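Local coordinates for mandelate racemase/muconate lactonizing enzyme-like protein (Rubrobacter xylanophilus DSM 9941, PDB 2QQ6) that binds magnesium as a member of the mandelate racemase/muconate lactonizing branch of the enolase superfamily and may act as a lyase, at residues I16-P21 with L35-P40; F355-G360 with E380-A385. One frame throughout, in Å; residues are numbered along the deposited sequence.

Interaction 1. Residues I16-P21 with L35-P40; sequences IRAVGP and LGECYP
Glu37 carries an extended side chain to the neighbourhood of Ile16 and Ala18, with CG anti to the backbone N (chi1 -171°) and CD anti to CA (chi2 -168°). Its OE2 then stands 4.3 Å from Ile16 CD1, the outer methyl of a chain in which chi2 of 173° sets CD1 anti to CA. The same OE2 comes within 4.4 Å of Ala18 CB, a loose van der Waals contact between a carboxylate oxygen and a methyl. The other carboxylate oxygen, OE1, accepts a hydrogen bond from Gly325 N and makes one with Ser322 OG, which anchors the buried acid against the start of helix 323-334. Further along, Pro40 sits against the turn of the hairpin: its CA is 3.9 Å from Pro21 O, its CB lies near Gly20 O, and its CG loosely meets Val19 CG2. The turn links strands 10-17 and 21-29 of the N-terminal domain and is probably part of the capping loops that cover the active site in relatives; the Pro40 side chain is about 11 Å from a bound magnesium ion. No hydrogen bond joins the two segments, so van der Waals packing alone relates them directly, while OE1 ties the acid to the barrel domain.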
loop_
_atom_site.group_PDB
_atom_site.type_symbol
_atom_site.label_atom_id
_atom_site.label_comp_id
_atom_site.label_asym_id
_atom_site.label_seq_id
_atom_site.Cartn_x
_atom_site.Cartn_y
_atom_site.Cartn_z
ATOM N N ILE B 16 9.849 -17.432 8.356
ATOM C CA ILE B 16 10.648 -17.641 9.550
ATOM C C ILE B 16 10.261 -16.685 10.669
ATOM O O ILE B 16 9.420 -15.817 10.514
ATOM C CB ILE B 16 12.156 -17.439 9.291
ATOM C CG1 ILE B 16 12.401 -16.034 8.705
ATOM C CG2 ILE B 16 12.696 -18.536 8.396
ATOM C CD1 ILE B 16 13.870 -15.675 8.579
ATOM N N ARG B 17 10.911 -16.861 11.812
ATOM C CA ARG B 17 10.662 -16.035 12.988
ATOM C C ARG B 17 11.926 -15.236 13.313
ATOM O O ARG B 17 12.828 -15.718 13.996
ATOM C CB ARG B 17 10.247 -16.895 14.166
ATOM N N ALA B 18 11.979 -14.011 12.785
ATOM C CA ALA B 18 13.090 -13.084 13.005
ATOM C C ALA B 18 12.687 -12.173 14.153
ATOM O O ALA B 18 12.625 -12.615 15.283
ATOM C CB ALA B 18 13.340 -12.275 11.745
ATOM N N VAL B 19 12.453 -10.898 13.878
ATOM C CA VAL B 19 11.967 -10.024 14.938
ATOM C C VAL B 19 10.450 -10.150 14.851
ATOM O O VAL B 19 9.720 -9.866 15.800
ATOM C CB VAL B 19 12.387 -8.574 14.748
ATOM C CG1 VAL B 19 13.831 -8.399 15.123
ATOM C CG2 VAL B 19 12.168 -8.190 13.327
ATOM N N GLY B 20 10.007 -10.604 13.684
ATOM C CA GLY B 20 8.604 -10.819 13.414
ATOM C C GLY B 20 8.539 -11.852 12.302
ATOM O O GLY B 20 9.531 -12.046 11.598
ATOM N N PRO B 21 7.412 -12.567 12.132
ATOM C CA PRO B 21 7.341 -13.566 11.051
ATOM C C PRO B 21 7.702 -12.976 9.686
ATOM O O PRO B 21 6.973 -12.135 9.155
ATOM C CB PRO B 21 5.891 -14.043 11.111
ATOM C CG PRO B 21 5.164 -12.907 11.840
ATOM C CD PRO B 21 6.147 -12.507 12.883
ATOM N N LEU B 35 18.362 -16.013 -3.191
ATOM C CA LEU B 35 17.670 -15.897 -1.912
ATOM C C LEU B 35 17.364 -14.461 -1.457
ATOM O O LEU B 35 18.217 -13.576 -1.521
ATOM C CB LEU B 35 18.476 -16.608 -0.821
ATOM C CG LEU B 35 17.754 -16.792 0.518
ATOM C CD1 LEU B 35 16.781 -17.957 0.399
ATOM C CD2 LEU B 35 18.760 -17.048 1.638
ATOM N N GLY B 36 16.137 -14.253 -0.985
ATOM C CA GLY B 36 15.726 -12.944 -0.504
ATOM C C GLY B 36 14.780 -13.025 0.688
ATOM O O GLY B 36 14.097 -14.038 0.880
ATOM N N GLU B 37 14.737 -11.959 1.488
ATOM C CA GLU B 37 13.870 -11.913 2.671
ATOM C C GLU B 37 12.950 -10.690 2.676
ATOM O O GLU B 37 13.406 -9.563 2.467
ATOM C CB GLU B 37 14.714 -11.895 3.944
ATOM C CG GLU B 37 13.915 -12.069 5.210
ATOM C CD GLU B 37 14.726 -11.747 6.443
ATOM O OE1 GLU B 37 15.971 -11.730 6.335
ATOM O OE2 GLU B 37 14.126 -11.515 7.519
ATOM N N CYS B 38 11.659 -10.916 2.919
ATOM C CA CYS B 38 10.691 -9.827 2.965
ATOM C C CYS B 38 10.697 -9.191 4.350
ATOM O O CYS B 38 11.170 -9.786 5.323
ATOM C CB CYS B 38 9.275 -10.336 2.673
ATOM S SG CYS B 38 8.909 -10.822 0.957
ATOM N N TYR B 39 10.180 -7.970 4.423
ATOM C CA TYR B 39 10.074 -7.245 5.678
ATOM C C TYR B 39 8.883 -7.853 6.416
ATOM O O TYR B 39 7.949 -8.370 5.800
ATOM C CB TYR B 39 9.822 -5.763 5.391
ATOM C CG TYR B 39 9.306 -4.961 6.568
ATOM C CD1 TYR B 39 10.181 -4.336 7.455
ATOM C CD2 TYR B 39 7.929 -4.839 6.805
ATOM C CE1 TYR B 39 9.699 -3.612 8.545
ATOM C CE2 TYR B 39 7.443 -4.124 7.889
ATOM C CZ TYR B 39 8.333 -3.516 8.755
ATOM O OH TYR B 39 7.859 -2.824 9.841
ATOM N N PRO B 40 8.910 -7.828 7.750
ATOM C CA PRO B 40 7.794 -8.394 8.515
ATOM C C PRO B 40 6.536 -7.533 8.431
ATOM O O PRO B 40 6.252 -6.731 9.310
ATOM C CB PRO B 40 8.355 -8.476 9.927
ATOM C CG PRO B 40 9.352 -7.335 9.960
ATOM C CD PRO B 40 10.036 -7.479 8.630
#

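Interaction 2. Residues F355-G360 with E380-A385; sequences FVRYPG and ELDEEA
The guanidinium of Arg357 lies with one face over the backbone where Leu381 passes into Asp382, while Glu380 meets its edge. Over that face are Leu381 O and Asp382 CA; Arg357 NH2 is 3.3 Å from Leu381 O, but the angle is too poor for a hydrogen bond. At the edge, near the guanidinium plane, Glu380 OE1 forms a salt bridge with Arg357 NH1 at 2.9 Å. The two side chains cross obliquely, their flat groups 75° apart, and a single nitrogen–oxygen pair carries the bridge. Arg357 CG, anti to the carbonyl carbon (chi1 -46°), starts a chain that runs extended to NE; the guanidinium then lies over Leu381 and Asp382.

Beneath this pair the backbones form a short antiparallel bridge. Arg357 and Glu380 are a hydrogen-bonded pair, joined by Arg357 N to Glu380 O (2.6 Å) and Glu380 N to Arg357 O (3.2 Å). Val356 and Leu381 make the next, non-hydrogen-bonded pair, with their side chains on the face away from the salt bridge. Asp382 N then donates to Phe355 O at 3.0 Å, from above the carbonyl plane. Asp382 is also the centre of an inverse gamma turn and the N-cap of the following helix: its OD1 accepts from Ala385 N at 3.1 Å. Ala385 CB, on the first turn, reaches to 4.4 Å from Phe355 CA.

The two-stranded sheet thus pins the start of helix 383-388 to strand 356-357. Val356 and Phe355 rest on Pro323 at the start of helix 323-334, Val356 also touching Val324, and the hydroxyl of Tyr358 hydrogen-bonds Glu370 O of strand 368-370.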
loop_
_atom_site.group_PDB
_atom_site.type_symbol
_atom_site.label_atom_id
_atom_site.label_comp_id
_atom_site.label_asym_id
_atom_site.label_seq_id
_atom_site.Cartn_x
_atom_site.Cartn_y
_atom_site.Cartn_z
ATOM N N PHE B 355 21.171 -18.310 11.279
ATOM C CA PHE B 355 20.297 -18.463 10.117
ATOM C C PHE B 355 21.033 -18.584 8.800
ATOM O O PHE B 355 20.523 -19.159 7.843
ATOM C CB PHE B 355 19.365 -17.264 9.998
ATOM C CG PHE B 355 18.099 -17.394 10.770
ATOM C CD1 PHE B 355 17.892 -16.637 11.922
ATOM C CD2 PHE B 355 17.082 -18.237 10.320
ATOM C CE1 PHE B 355 16.674 -16.715 12.619
ATOM C CE2 PHE B 355 15.867 -18.325 11.003
ATOM C CZ PHE B 355 15.660 -17.560 12.155
ATOM N N VAL B 356 22.230 -18.023 8.753
ATOM C CA VAL B 356 23.009 -18.011 7.532
ATOM C C VAL B 356 24.451 -18.355 7.792
ATOM O O VAL B 356 25.003 -17.951 8.812
ATOM C CB VAL B 356 22.975 -16.606 6.903
ATOM C CG1 VAL B 356 24.004 -16.499 5.801
ATOM C CG2 VAL B 356 21.585 -16.308 6.375
ATOM N N ARG B 357 25.060 -19.092 6.868
ATOM C CA ARG B 357 26.475 -19.443 6.984
ATOM C C ARG B 357 27.218 -18.327 6.229
ATOM O O ARG B 357 27.079 -18.192 5.012
ATOM C CB ARG B 357 26.755 -20.819 6.345
ATOM C CG ARG B 357 25.747 -21.911 6.745
ATOM C CD ARG B 357 26.102 -23.296 6.177
ATOM N NE ARG B 357 24.935 -24.182 6.094
ATOM C CZ ARG B 357 24.262 -24.431 4.970
ATOM N NH1 ARG B 357 24.647 -23.867 3.834
ATOM N NH2 ARG B 357 23.195 -25.231 4.977
ATOM N N TYR B 358 27.985 -17.516 6.958
ATOM C CA TYR B 358 28.709 -16.401 6.351
ATOM C C TYR B 358 30.207 -16.661 6.208
ATOM O O TYR B 358 30.868 -17.078 7.152
ATOM C CB TYR B 358 28.484 -15.110 7.163
ATOM C CG TYR B 358 28.805 -13.845 6.396
ATOM C CD1 TYR B 358 27.972 -13.405 5.367
ATOM C CD2 TYR B 358 29.984 -13.140 6.632
ATOM C CE1 TYR B 358 28.309 -12.304 4.583
ATOM C CE2 TYR B 358 30.336 -12.030 5.850
ATOM C CZ TYR B 358 29.493 -11.620 4.824
ATOM O OH TYR B 358 29.841 -10.547 4.025
ATOM N N PRO B 359 30.757 -16.393 5.014
ATOM C CA PRO B 359 32.154 -16.547 4.606
ATOM C C PRO B 359 33.210 -16.760 5.684
ATOM O O PRO B 359 33.791 -17.848 5.768
ATOM C CB PRO B 359 32.388 -15.292 3.791
ATOM C CG PRO B 359 31.119 -15.249 2.983
ATOM C CD PRO B 359 30.013 -15.664 3.972
ATOM N N GLY B 360 33.480 -15.730 6.486
ATOM C CA GLY B 360 34.479 -15.865 7.539
ATOM C C GLY B 360 33.888 -16.522 8.772
ATOM O O GLY B 360 33.695 -17.737 8.830
ATOM N N GLU B 380 24.802 -18.025 2.777
ATOM C CA GLU B 380 24.032 -19.239 2.566
ATOM C C GLU B 380 23.078 -19.605 3.703
ATOM O O GLU B 380 23.424 -19.562 4.886
ATOM C CB GLU B 380 24.986 -20.395 2.290
ATOM C CG GLU B 380 24.298 -21.664 1.844
ATOM C CD GLU B 380 25.256 -22.629 1.182
ATOM O OE1 GLU B 380 24.849 -23.786 0.941
ATOM O OE2 GLU B 380 26.412 -22.224 0.898
ATOM N N LEU B 381 21.865 -19.976 3.315
ATOM C CA LEU B 381 20.826 -20.342 4.260
ATOM C C LEU B 381 21.091 -21.667 4.962
ATOM O O LEU B 381 21.083 -22.728 4.336
ATOM C CB LEU B 381 19.467 -20.412 3.549
ATOM C CG LEU B 381 18.278 -20.932 4.368
ATOM C CD1 LEU B 381 17.911 -19.920 5.429
ATOM C CD2 LEU B 381 17.088 -21.186 3.466
ATOM N N ASP B 382 21.335 -21.587 6.266
ATOM C CA ASP B 382 21.552 -22.769 7.087
ATOM C C ASP B 382 20.156 -23.384 7.179
ATOM O O ASP B 382 19.443 -23.202 8.162
ATOM C CB ASP B 382 22.054 -22.350 8.480
ATOM C CG ASP B 382 22.391 -23.536 9.386
ATOM O OD1 ASP B 382 21.589 -24.496 9.465
ATOM O OD2 ASP B 382 23.456 -23.487 10.039
ATOM N N GLU B 383 19.764 -24.078 6.120
ATOM C CA GLU B 383 18.459 -24.725 6.048
ATOM C C GLU B 383 18.031 -25.276 7.412
ATOM O O GLU B 383 16.863 -25.191 7.799
ATOM C CB GLU B 383 18.513 -25.860 5.018
ATOM C CG GLU B 383 17.261 -26.722 4.956
ATOM C CD GLU B 383 16.320 -26.332 3.828
ATOM O OE1 GLU B 383 16.728 -26.437 2.649
ATOM O OE2 GLU B 383 15.170 -25.926 4.121
ATOM N N GLU B 384 18.992 -25.832 8.142
ATOM C CA GLU B 384 18.725 -26.407 9.451
ATOM C C GLU B 384 18.059 -25.431 10.388
ATOM O O GLU B 384 16.859 -25.536 10.657
ATOM C CB GLU B 384 20.021 -26.914 10.076
ATOM C CG GLU B 384 20.043 -28.415 10.237
ATOM C CD GLU B 384 19.502 -29.139 9.010
ATOM O OE1 GLU B 384 18.294 -28.989 8.707
ATOM O OE2 GLU B 384 20.286 -29.859 8.348
ATOM N N ALA B 385 18.852 -24.486 10.886
ATOM C CA ALA B 385 18.377 -23.456 11.806
ATOM C C ALA B 385 17.082 -22.872 11.274
ATOM O O ALA B 385 16.078 -22.757 11.986
ATOM C CB ALA B 385 19.421 -22.367 11.931
#

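How the interactions relate
Both contacts lean on the start of helix 323-334, yet they differ in chemistry. Interaction 1 is loose packing near the active site, around a buried acid with one oxygen bonded to the C-terminal domain; interaction 2 lies farther from the chain's centre, away from the annotated magnesium site, and combines backbone pairing with an exposed salt bridge. Interaction 1 belongs to the three-stranded sheet of the N-terminal domain, interaction 2 to a two-stranded sheet in the C-terminal part. They meet directly: the Phe355 ring packs against Ile16 CD1 and Arg17 O, and Leu35 CD2 lies 3.9 Å from Leu381 CB, so Phe355 and Leu381 help join the two domains.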